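Local coordinates for protein Cry23AA1 (Bacillus thuringiensis, PDB 4RHZ) that forms a binary complex with Cry37Aa1, binds a zinc ion and, as an aerolysin-family toxin, probably makes pores in target membranes, at residues T26-F31 with A186-V191; I4-E9 with G171-R176; S100-F105 with D109-V114. All coordinates share one frame; numbering follows the deposited sequence.

How the interactions relate
From the N terminus, I4-E9 at the start of helix 6-18 comes first and T26-F31, at the end of strand 22-27, next. S100-F105 then folds straight back onto D109-V114, so interaction 3 is a local hairpin nested inside the two long loops. G171-R176 closes interaction 2 and A186-V191 closes interaction 1; because their segments alternate, these two cross. They also touch: strand 146-179 runs between strands 22-27 and 182-190, and L173 of that strand packs against the first turn of helix 6-18. Their centres lie about 7 Å apart at one end of the elongated molecule, whereas the centre of interaction 3 is about 42 Å from that of interaction 1 and 39 Å from that of interaction 2.

Interaction 1. Residues T26-F31 with A186-V191; sequences TYDPSF and AVYVSV
D28 places CG anti to its backbone N (chi1 -178°), which sets its carboxylate beside the Y188 ring, and F31 uses a similar first torsion (chi1 -165°) to bring the far end of its ring to V191. D28 OD1 comes to the edge of the Y188 ring, near the ring plane, 3.9 Å from Y188 CE1. The carboxylate and the ring are almost perpendicular, and the pair makes van der Waals contact without a hydrogen bond. The second contact is apolar: F31 CE1 lies 4.0 Å from V191 CG1, the two side chains crossing at about a right angle.

Both segments flank the same strand, 146-179, each running antiparallel to it. T26 and D28 bond to its F174 and T172 on one side, V187 and V189 to its C175 and L173 on the other, so D28 and Y188 meet across the intervening strand, over T172.

Past the strand end the chain makes a type I turn from D28 to F31, in which F31 N donates to D28 O at 2.7 Å. The other carboxylate oxygen of D28 fixes this turn from within: S30 N reaches D28 OD2 at 2.9 Å from above the carboxylate plane, closing an Asx turn, and S30 OG donates to the same oxygen on its anti lone pair. With OD2 gripped twice, OD1 is held facing Y188. The F31 ring is steadied by Y27, whose edge points into one face, Y27 CD2 standing 3.6 Å above its plane. V191 opens helix 191-197, where D193 accepts a hydrogen bond from S190 N.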
loop_
_atom_site.group_PDB
_atom_site.type_symbol
_atom_site.label_atom_id
_atom_site.label_comp_id
_atom_site.label_asym_id
_atom_site.label_seq_id
_atom_site.Cartn_x
_atom_site.Cartn_y
_atom_site.Cartn_z
ATOM N N THR A 26 -32.815 5.207 -30.863
ATOM C CA THR A 26 -31.723 5.722 -31.629
ATOM C C THR A 26 -31.302 6.959 -30.901
ATOM O O THR A 26 -32.119 7.757 -30.513
ATOM C CB THR A 26 -32.201 6.117 -33.034
ATOM O OG1 THR A 26 -32.659 4.914 -33.691
ATOM C CG2 THR A 26 -31.062 6.612 -33.853
ATOM N N TYR A 27 -30.013 7.105 -30.691
ATOM C CA TYR A 27 -29.460 8.301 -30.057
ATOM C C TYR A 27 -29.662 9.447 -30.988
ATOM O O TYR A 27 -29.385 9.325 -32.156
ATOM C CB TYR A 27 -27.942 8.102 -29.686
ATOM C CG TYR A 27 -27.792 7.248 -28.447
ATOM C CD1 TYR A 27 -27.531 5.917 -28.525
ATOM C CD2 TYR A 27 -27.910 7.801 -27.186
ATOM C CE1 TYR A 27 -27.425 5.112 -27.354
ATOM C CE2 TYR A 27 -27.760 7.014 -26.054
ATOM C CZ TYR A 27 -27.525 5.680 -26.148
ATOM O OH TYR A 27 -27.393 4.909 -24.953
ATOM N N ASP A 28 -30.192 10.541 -30.473
ATOM C CA ASP A 28 -30.357 11.733 -31.271
ATOM C C ASP A 28 -28.964 12.351 -31.505
ATOM O O ASP A 28 -28.120 12.314 -30.608
ATOM C CB ASP A 28 -31.284 12.723 -30.565
ATOM C CG ASP A 28 -31.534 13.978 -31.387
ATOM O OD1 ASP A 28 -32.222 13.923 -32.419
ATOM O OD2 ASP A 28 -31.051 15.047 -30.990
ATOM N N PRO A 29 -28.722 12.935 -32.690
ATOM C CA PRO A 29 -27.438 13.630 -32.856
ATOM C C PRO A 29 -27.179 14.698 -31.764
ATOM O O PRO A 29 -26.054 15.108 -31.590
ATOM C CB PRO A 29 -27.580 14.324 -34.254
ATOM C CG PRO A 29 -28.728 13.508 -35.001
ATOM C CD PRO A 29 -29.660 13.192 -33.831
ATOM N N SER A 30 -28.189 15.138 -31.022
ATOM C CA SER A 30 -27.936 16.059 -29.874
ATOM C C SER A 30 -27.321 15.348 -28.654
ATOM O O SER A 30 -27.059 15.974 -27.608
ATOM C CB SER A 30 -29.250 16.691 -29.350
ATOM O OG SER A 30 -30.097 15.678 -28.766
ATOM N N PHE A 31 -27.221 14.035 -28.737
ATOM C CA PHE A 31 -26.810 13.305 -27.557
ATOM C C PHE A 31 -25.341 13.511 -27.225
ATOM O O PHE A 31 -24.475 13.297 -28.068
ATOM C CB PHE A 31 -27.086 11.839 -27.646
ATOM C CG PHE A 31 -26.997 11.198 -26.347
ATOM C CD1 PHE A 31 -28.092 11.186 -25.512
ATOM C CD2 PHE A 31 -25.775 10.659 -25.901
ATOM C CE1 PHE A 31 -28.016 10.581 -24.267
ATOM C CE2 PHE A 31 -25.683 10.082 -24.657
ATOM C CZ PHE A 31 -26.829 10.034 -23.824
ATOM N N ALA A 186 -43.797 7.273 -31.019
ATOM C CA ALA A 186 -42.612 7.790 -31.608
ATOM C C ALA A 186 -42.272 9.047 -30.875
ATOM O O ALA A 186 -42.660 10.122 -31.309
ATOM C CB ALA A 186 -42.828 8.074 -33.075
ATOM N N VAL A 187 -41.530 8.903 -29.755
ATOM C CA VAL A 187 -41.269 10.007 -28.823
ATOM C C VAL A 187 -39.752 10.220 -28.503
ATOM O O VAL A 187 -38.907 9.353 -28.741
ATOM C CB VAL A 187 -42.015 9.740 -27.515
ATOM C CG1 VAL A 187 -43.604 9.630 -27.725
ATOM C CG2 VAL A 187 -41.529 8.440 -26.916
ATOM N N TYR A 188 -39.408 11.388 -27.982
ATOM C CA TYR A 188 -38.063 11.650 -27.589
ATOM C C TYR A 188 -38.011 11.606 -26.086
ATOM O O TYR A 188 -38.877 12.204 -25.432
ATOM C CB TYR A 188 -37.663 13.052 -27.984
ATOM C CG TYR A 188 -37.400 13.218 -29.428
ATOM C CD1 TYR A 188 -36.128 13.084 -29.923
ATOM C CD2 TYR A 188 -38.435 13.575 -30.317
ATOM C CE1 TYR A 188 -35.852 13.272 -31.271
ATOM C CE2 TYR A 188 -38.161 13.790 -31.676
ATOM C CZ TYR A 188 -36.877 13.618 -32.160
ATOM O OH TYR A 188 -36.592 13.825 -33.515
ATOM N N VAL A 189 -36.977 10.938 -25.557
ATOM C CA VAL A 189 -36.830 10.766 -24.123
ATOM C C VAL A 189 -35.407 11.131 -23.751
ATOM O O VAL A 189 -34.482 10.618 -24.372
ATOM C CB VAL A 189 -37.131 9.331 -23.698
ATOM C CG1 VAL A 189 -37.005 9.211 -22.176
ATOM C CG2 VAL A 189 -38.556 8.904 -24.189
ATOM N N SER A 190 -35.280 12.129 -22.861
ATOM C CA SER A 190 -34.038 12.609 -22.247
ATOM C C SER A 190 -33.459 11.506 -21.392
ATOM O O SER A 190 -34.179 10.649 -20.905
ATOM C CB SER A 190 -34.391 13.647 -21.175
ATOM O OG SER A 190 -34.218 14.968 -21.613
ATOM N N VAL A 191 -32.186 11.644 -21.066
ATOM C CA VAL A 191 -31.553 10.838 -20.034
ATOM C C VAL A 191 -31.870 11.432 -18.653
ATOM O O VAL A 191 -32.110 10.700 -17.677
ATOM C CB VAL A 191 -30.029 10.707 -20.406
ATOM C CG1 VAL A 191 -29.445 12.162 -20.882
ATOM C CG2 VAL A 191 -29.237 9.970 -19.346
#

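Interaction 2. Residues I4-E9 with G171-R176; sequences INIQDE and GTLFCR
L173, on strand 146-179, meets the start of the first helix, touching both I6 and Q7. The approach begins at G171, whose backbone angles (phi 105°, psi -175°) suit glycine. T172 faces the other way, to the D28 turn. Next comes L173, its CG anti to the carbonyl carbon (chi1 -73°), and its two methyls part between neighbouring helix residues. CD1 of L173 lies 4.1 Å from I6 CG2, while L173 CD2 rests 3.8 Å from Q7 CG. Y27 packs on all three residues.

Further along, the edge of the F174 ring points into the face of the R176 guanidinium, F174 CE2 lying 3.8 Å above its plane. C175 turns back to the helix, packing on I10 and M14 one and two turns on from I6.

The opposing helix starts right at the contact: N5 is its N-cap, with N5 OD1 accepting from D8 N at 2.9 Å. This cap fixes the first turn, from which I6 and Q7 reach L173. Q7 meets L173 through CG, while its amide NE2 is hydrogen-bonded to S25 OG. Methyl and methylene groups alone meet here, so the join depends on close fit and burial, without a directional bond.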
loop_
_atom_site.group_PDB
_atom_site.type_symbol
_atom_site.label_atom_id
_atom_site.label_comp_id
_atom_site.label_asym_id
_atom_site.label_seq_id
_atom_site.Cartn_x
_atom_site.Cartn_y
_atom_site.Cartn_z
ATOM N N ILE A 4 -25.080 0.132 -16.340
ATOM C CA ILE A 4 -26.363 0.647 -16.733
ATOM C C ILE A 4 -26.370 0.842 -18.239
ATOM O O ILE A 4 -25.667 1.715 -18.746
ATOM C CB ILE A 4 -26.634 1.998 -16.113
ATOM C CG1 ILE A 4 -26.530 1.913 -14.565
ATOM C CG2 ILE A 4 -28.063 2.561 -16.626
ATOM C CD1 ILE A 4 -27.548 0.881 -13.939
ATOM N N ASN A 5 -27.145 0.034 -18.956
ATOM C CA ASN A 5 -27.272 0.226 -20.429
ATOM C C ASN A 5 -28.442 1.234 -20.729
ATOM O O ASN A 5 -29.576 0.894 -20.483
ATOM C CB ASN A 5 -27.523 -1.136 -21.088
ATOM C CG ASN A 5 -27.562 -1.045 -22.598
ATOM O OD1 ASN A 5 -28.283 -0.213 -23.154
ATOM N ND2 ASN A 5 -26.770 -1.874 -23.274
ATOM N N ILE A 6 -28.139 2.473 -21.122
ATOM C CA ILE A 6 -29.127 3.506 -21.351
ATOM C C ILE A 6 -30.279 2.976 -22.255
ATOM O O ILE A 6 -31.443 2.960 -21.835
ATOM C CB ILE A 6 -28.516 4.729 -21.987
ATOM C CG1 ILE A 6 -27.465 5.350 -21.055
ATOM C CG2 ILE A 6 -29.625 5.819 -22.320
ATOM C CD1 ILE A 6 -28.008 5.638 -19.701
ATOM N N GLN A 7 -29.903 2.408 -23.409
ATOM C CA GLN A 7 -30.840 1.789 -24.282
ATOM C C GLN A 7 -31.708 0.773 -23.629
ATOM O O GLN A 7 -32.928 0.826 -23.858
ATOM C CB GLN A 7 -30.210 1.302 -25.585
ATOM C CG GLN A 7 -29.881 2.473 -26.481
ATOM C CD GLN A 7 -29.486 2.036 -27.881
ATOM O OE1 GLN A 7 -28.380 1.536 -28.078
ATOM N NE2 GLN A 7 -30.368 2.283 -28.888
ATOM N N ASP A 8 -31.167 -0.160 -22.839
ATOM C CA ASP A 8 -32.043 -1.174 -22.240
ATOM C C ASP A 8 -33.018 -0.488 -21.282
ATOM O O ASP A 8 -34.100 -1.002 -21.040
ATOM C CB ASP A 8 -31.282 -2.237 -21.433
ATOM C CG ASP A 8 -30.387 -3.166 -22.303
ATOM O OD1 ASP A 8 -30.587 -3.356 -23.547
ATOM O OD2 ASP A 8 -29.478 -3.760 -21.698
ATOM N N GLU A 9 -32.614 0.601 -20.648
ATOM C CA GLU A 9 -33.461 1.197 -19.633
ATOM C C GLU A 9 -34.551 2.074 -20.366
ATOM O O GLU A 9 -35.695 2.159 -19.884
ATOM C CB GLU A 9 -32.729 2.084 -18.650
ATOM C CG GLU A 9 -31.689 1.457 -17.698
ATOM C CD GLU A 9 -32.164 0.310 -16.903
ATOM O OE1 GLU A 9 -33.355 0.336 -16.491
ATOM O OE2 GLU A 9 -31.338 -0.635 -16.694
ATOM N N GLY A 171 -29.159 15.522 -23.962
ATOM C CA GLY A 171 -29.714 15.047 -25.214
ATOM C C GLY A 171 -30.719 13.931 -25.086
ATOM O O GLY A 171 -31.076 13.554 -23.985
ATOM N N THR A 172 -31.190 13.390 -26.227
ATOM C CA THR A 172 -32.351 12.524 -26.182
ATOM C C THR A 172 -32.125 11.307 -27.027
ATOM O O THR A 172 -31.185 11.256 -27.829
ATOM C CB THR A 172 -33.576 13.238 -26.785
ATOM O OG1 THR A 172 -33.274 13.621 -28.141
ATOM C CG2 THR A 172 -33.984 14.467 -25.980
ATOM N N LEU A 173 -32.981 10.315 -26.827
ATOM C CA LEU A 173 -33.113 9.209 -27.761
ATOM C C LEU A 173 -34.469 9.365 -28.454
ATOM O O LEU A 173 -35.474 9.774 -27.831
ATOM C CB LEU A 173 -33.065 7.843 -27.043
ATOM C CG LEU A 173 -31.646 7.504 -26.554
ATOM C CD1 LEU A 173 -31.442 8.184 -25.158
ATOM C CD2 LEU A 173 -31.430 5.991 -26.519
ATOM N N PHE A 174 -34.471 8.990 -29.722
ATOM C CA PHE A 174 -35.661 8.858 -30.455
ATOM C C PHE A 174 -36.189 7.470 -30.279
ATOM O O PHE A 174 -35.536 6.534 -30.699
ATOM C CB PHE A 174 -35.455 9.185 -31.944
ATOM C CG PHE A 174 -36.779 9.227 -32.715
ATOM C CD1 PHE A 174 -37.790 10.112 -32.328
ATOM C CD2 PHE A 174 -37.043 8.331 -33.690
ATOM C CE1 PHE A 174 -39.010 10.148 -32.966
ATOM C CE2 PHE A 174 -38.275 8.341 -34.329
ATOM C CZ PHE A 174 -39.258 9.270 -33.974
ATOM N N CYS A 175 -37.376 7.312 -29.694
ATOM C CA CYS A 175 -37.895 5.959 -29.396
ATOM C C CYS A 175 -39.228 5.575 -30.098
ATOM O O CYS A 175 -40.238 6.309 -30.044
ATOM C CB CYS A 175 -37.996 5.710 -27.865
ATOM S SG CYS A 175 -36.720 6.631 -26.863
ATOM N N ARG A 176 -39.192 4.424 -30.745
ATOM C CA ARG A 176 -40.290 3.859 -31.443
ATOM C C ARG A 176 -40.790 2.662 -30.637
ATOM O O ARG A 176 -40.031 1.730 -30.414
ATOM C CB ARG A 176 -39.839 3.413 -32.867
ATOM C CG ARG A 176 -39.241 4.561 -33.824
ATOM C CD ARG A 176 -38.743 3.956 -35.165
ATOM N NE ARG A 176 -38.368 4.888 -36.245
ATOM C CZ ARG A 176 -37.118 5.372 -36.468
ATOM N NH1 ARG A 176 -36.128 5.042 -35.619
ATOM N NH2 ARG A 176 -36.842 6.195 -37.530
#

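Interaction 3. Residues S100-F105 with D109-V114; sequences SFKFGF and DVTLTV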
loop_
_atom_site.group_PDB
_atom_site.type_symbol
_atom_site.label_atom_id
_atom_site.label_comp_id
_atom_site.label_asym_id
_atom_site.label_seq_id
_atom_site.Cartn_x
_atom_site.Cartn_y
_atom_site.Cartn_z
ATOM N N SER A 100 -4.321 9.467 -14.282
ATOM C CA SER A 100 -3.107 9.359 -13.512
ATOM C C SER A 100 -3.380 9.757 -12.077
ATOM O O SER A 100 -4.047 10.739 -11.820
ATOM C CB SER A 100 -2.038 10.254 -14.145
ATOM O OG SER A 100 -1.368 10.926 -13.111
ATOM N N PHE A 101 -2.875 8.975 -11.136
ATOM C CA PHE A 101 -3.041 9.287 -9.731
ATOM C C PHE A 101 -1.665 9.462 -8.973
ATOM O O PHE A 101 -0.690 8.700 -9.165
ATOM C CB PHE A 101 -3.803 8.175 -9.018
ATOM C CG PHE A 101 -5.055 7.696 -9.691
ATOM C CD1 PHE A 101 -4.992 6.744 -10.709
ATOM C CD2 PHE A 101 -6.311 8.106 -9.217
ATOM C CE1 PHE A 101 -6.112 6.254 -11.280
ATOM C CE2 PHE A 101 -7.449 7.620 -9.784
ATOM C CZ PHE A 101 -7.365 6.691 -10.824
ATOM N N LYS A 102 -1.637 10.416 -8.063
ATOM C CA LYS A 102 -0.479 10.659 -7.229
ATOM C C LYS A 102 -0.892 10.295 -5.829
ATOM O O LYS A 102 -1.729 10.991 -5.265
ATOM C CB LYS A 102 -0.109 12.132 -7.278
ATOM C CG LYS A 102 0.295 12.587 -8.689
ATOM C CD LYS A 102 1.838 12.396 -9.006
ATOM C CE LYS A 102 2.285 13.016 -10.356
ATOM N NZ LYS A 102 2.436 14.510 -10.277
ATOM N N PHE A 103 -0.358 9.185 -5.301
ATOM C CA PHE A 103 -0.681 8.801 -3.951
ATOM C C PHE A 103 0.482 9.097 -2.981
ATOM O O PHE A 103 1.661 8.922 -3.316
ATOM C CB PHE A 103 -1.063 7.336 -3.873
ATOM C CG PHE A 103 -2.312 6.958 -4.640
ATOM C CD1 PHE A 103 -2.279 5.891 -5.544
ATOM C CD2 PHE A 103 -3.502 7.615 -4.438
ATOM C CE1 PHE A 103 -3.435 5.489 -6.261
ATOM C CE2 PHE A 103 -4.677 7.243 -5.160
ATOM C CZ PHE A 103 -4.641 6.168 -6.067
ATOM N N GLY A 104 0.143 9.591 -1.796
ATOM C CA GLY A 104 1.102 9.691 -0.693
ATOM C C GLY A 104 0.829 8.616 0.343
ATOM O O GLY A 104 -0.153 7.869 0.244
ATOM N N PHE A 105 1.682 8.530 1.346
ATOM C CA PHE A 105 1.462 7.604 2.468
ATOM C C PHE A 105 1.384 8.354 3.799
ATOM O O PHE A 105 2.200 9.225 4.037
ATOM C CB PHE A 105 2.578 6.578 2.504
ATOM C CG PHE A 105 2.563 5.648 1.347
ATOM C CD1 PHE A 105 3.132 6.011 0.145
ATOM C CD2 PHE A 105 1.970 4.407 1.460
ATOM C CE1 PHE A 105 3.098 5.153 -0.921
ATOM C CE2 PHE A 105 1.968 3.547 0.414
ATOM C CZ PHE A 105 2.524 3.913 -0.781
ATOM N N ASP A 109 6.563 10.692 3.338
ATOM C CA ASP A 109 7.065 11.748 2.465
ATOM C C ASP A 109 7.312 11.288 1.034
ATOM O O ASP A 109 7.894 11.978 0.180
ATOM C CB ASP A 109 8.354 12.326 3.086
ATOM C CG ASP A 109 9.620 11.920 2.328
ATOM O OD1 ASP A 109 10.036 12.751 1.469
ATOM O OD2 ASP A 109 10.174 10.796 2.577
ATOM N N VAL A 110 6.868 10.084 0.783
ATOM C CA VAL A 110 7.091 9.490 -0.490
ATOM C C VAL A 110 5.722 9.553 -1.230
ATOM O O VAL A 110 4.654 9.532 -0.594
ATOM C CB VAL A 110 7.732 8.109 -0.246
ATOM C CG1 VAL A 110 7.357 7.612 1.180
ATOM C CG2 VAL A 110 7.417 7.108 -1.337
ATOM N N THR A 111 5.818 9.711 -2.549
ATOM C CA THR A 111 4.733 9.911 -3.458
ATOM C C THR A 111 4.790 8.851 -4.544
ATOM O O THR A 111 5.850 8.686 -5.136
ATOM C CB THR A 111 4.865 11.311 -4.140
ATOM O OG1 THR A 111 3.923 12.197 -3.533
ATOM C CG2 THR A 111 4.569 11.280 -5.671
ATOM N N LEU A 112 3.681 8.152 -4.842
ATOM C CA LEU A 112 3.739 7.312 -6.042
ATOM C C LEU A 112 2.723 7.688 -7.140
ATOM O O LEU A 112 1.578 8.103 -6.844
ATOM C CB LEU A 112 3.797 5.808 -5.733
ATOM C CG LEU A 112 2.551 4.962 -5.464
ATOM C CD1 LEU A 112 1.656 4.926 -6.688
ATOM C CD2 LEU A 112 2.859 3.522 -5.117
ATOM N N THR A 113 3.183 7.543 -8.374
ATOM C CA THR A 113 2.420 7.839 -9.566
ATOM C C THR A 113 1.989 6.607 -10.301
ATOM O O THR A 113 2.810 5.762 -10.690
ATOM C CB THR A 113 3.223 8.730 -10.530
ATOM O OG1 THR A 113 3.259 10.025 -9.955
ATOM C CG2 THR A 113 2.529 8.865 -11.933
ATOM N N VAL A 114 0.681 6.515 -10.496
ATOM C CA VAL A 114 0.124 5.389 -11.224
ATOM C C VAL A 114 -1.082 5.825 -12.100
ATOM O O VAL A 114 -1.824 6.763 -11.773
ATOM C CB VAL A 114 -0.230 4.238 -10.249
ATOM C CG1 VAL A 114 -1.384 4.610 -9.348
ATOM C CG2 VAL A 114 -0.577 2.966 -11.012
#
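F103 and V114 make the closest apolar contact between the two strands, with F103 CE1 3.8 Å from V114 CG1 in an oblique crossing. On this buried face L112 adds its CD1 at the edge of the F103 ring, 4.2 Å from F103 CD1. F101 lays its CB over one face of the F103 ring, near the rim. F105 reaches L112 with its ring edge, F105 CZ to L112 CD2 measuring 4.4 Å. Strands 146-179 and 211-235 cover this layer, through Y159, V161 and L225 among others, and the side chain of V114 is about 8 Å from the bound zinc.

The strands form an antiparallel beta hairpin, 96-105 with 111-119, joined by a short loop. F101 with V114 and F103 with L112 are its hydrogen-bonded pairs; V114 N donates to F101 O at 2.9 Å and F103 N to L112 O at 2.7 Å.

The solvent side is the face of K102 and T113. Here K102, exposed, runs alongside the partly exposed T113, both pointing the same way. The lysine chain bends at chi2 (-88°) and chi4, folding its methylenes over T113 OG1, though that approach is modelled too close to be trusted. G104 contributes only backbone, its CA 3.6 Å from V110 O in a CA-H...O contact.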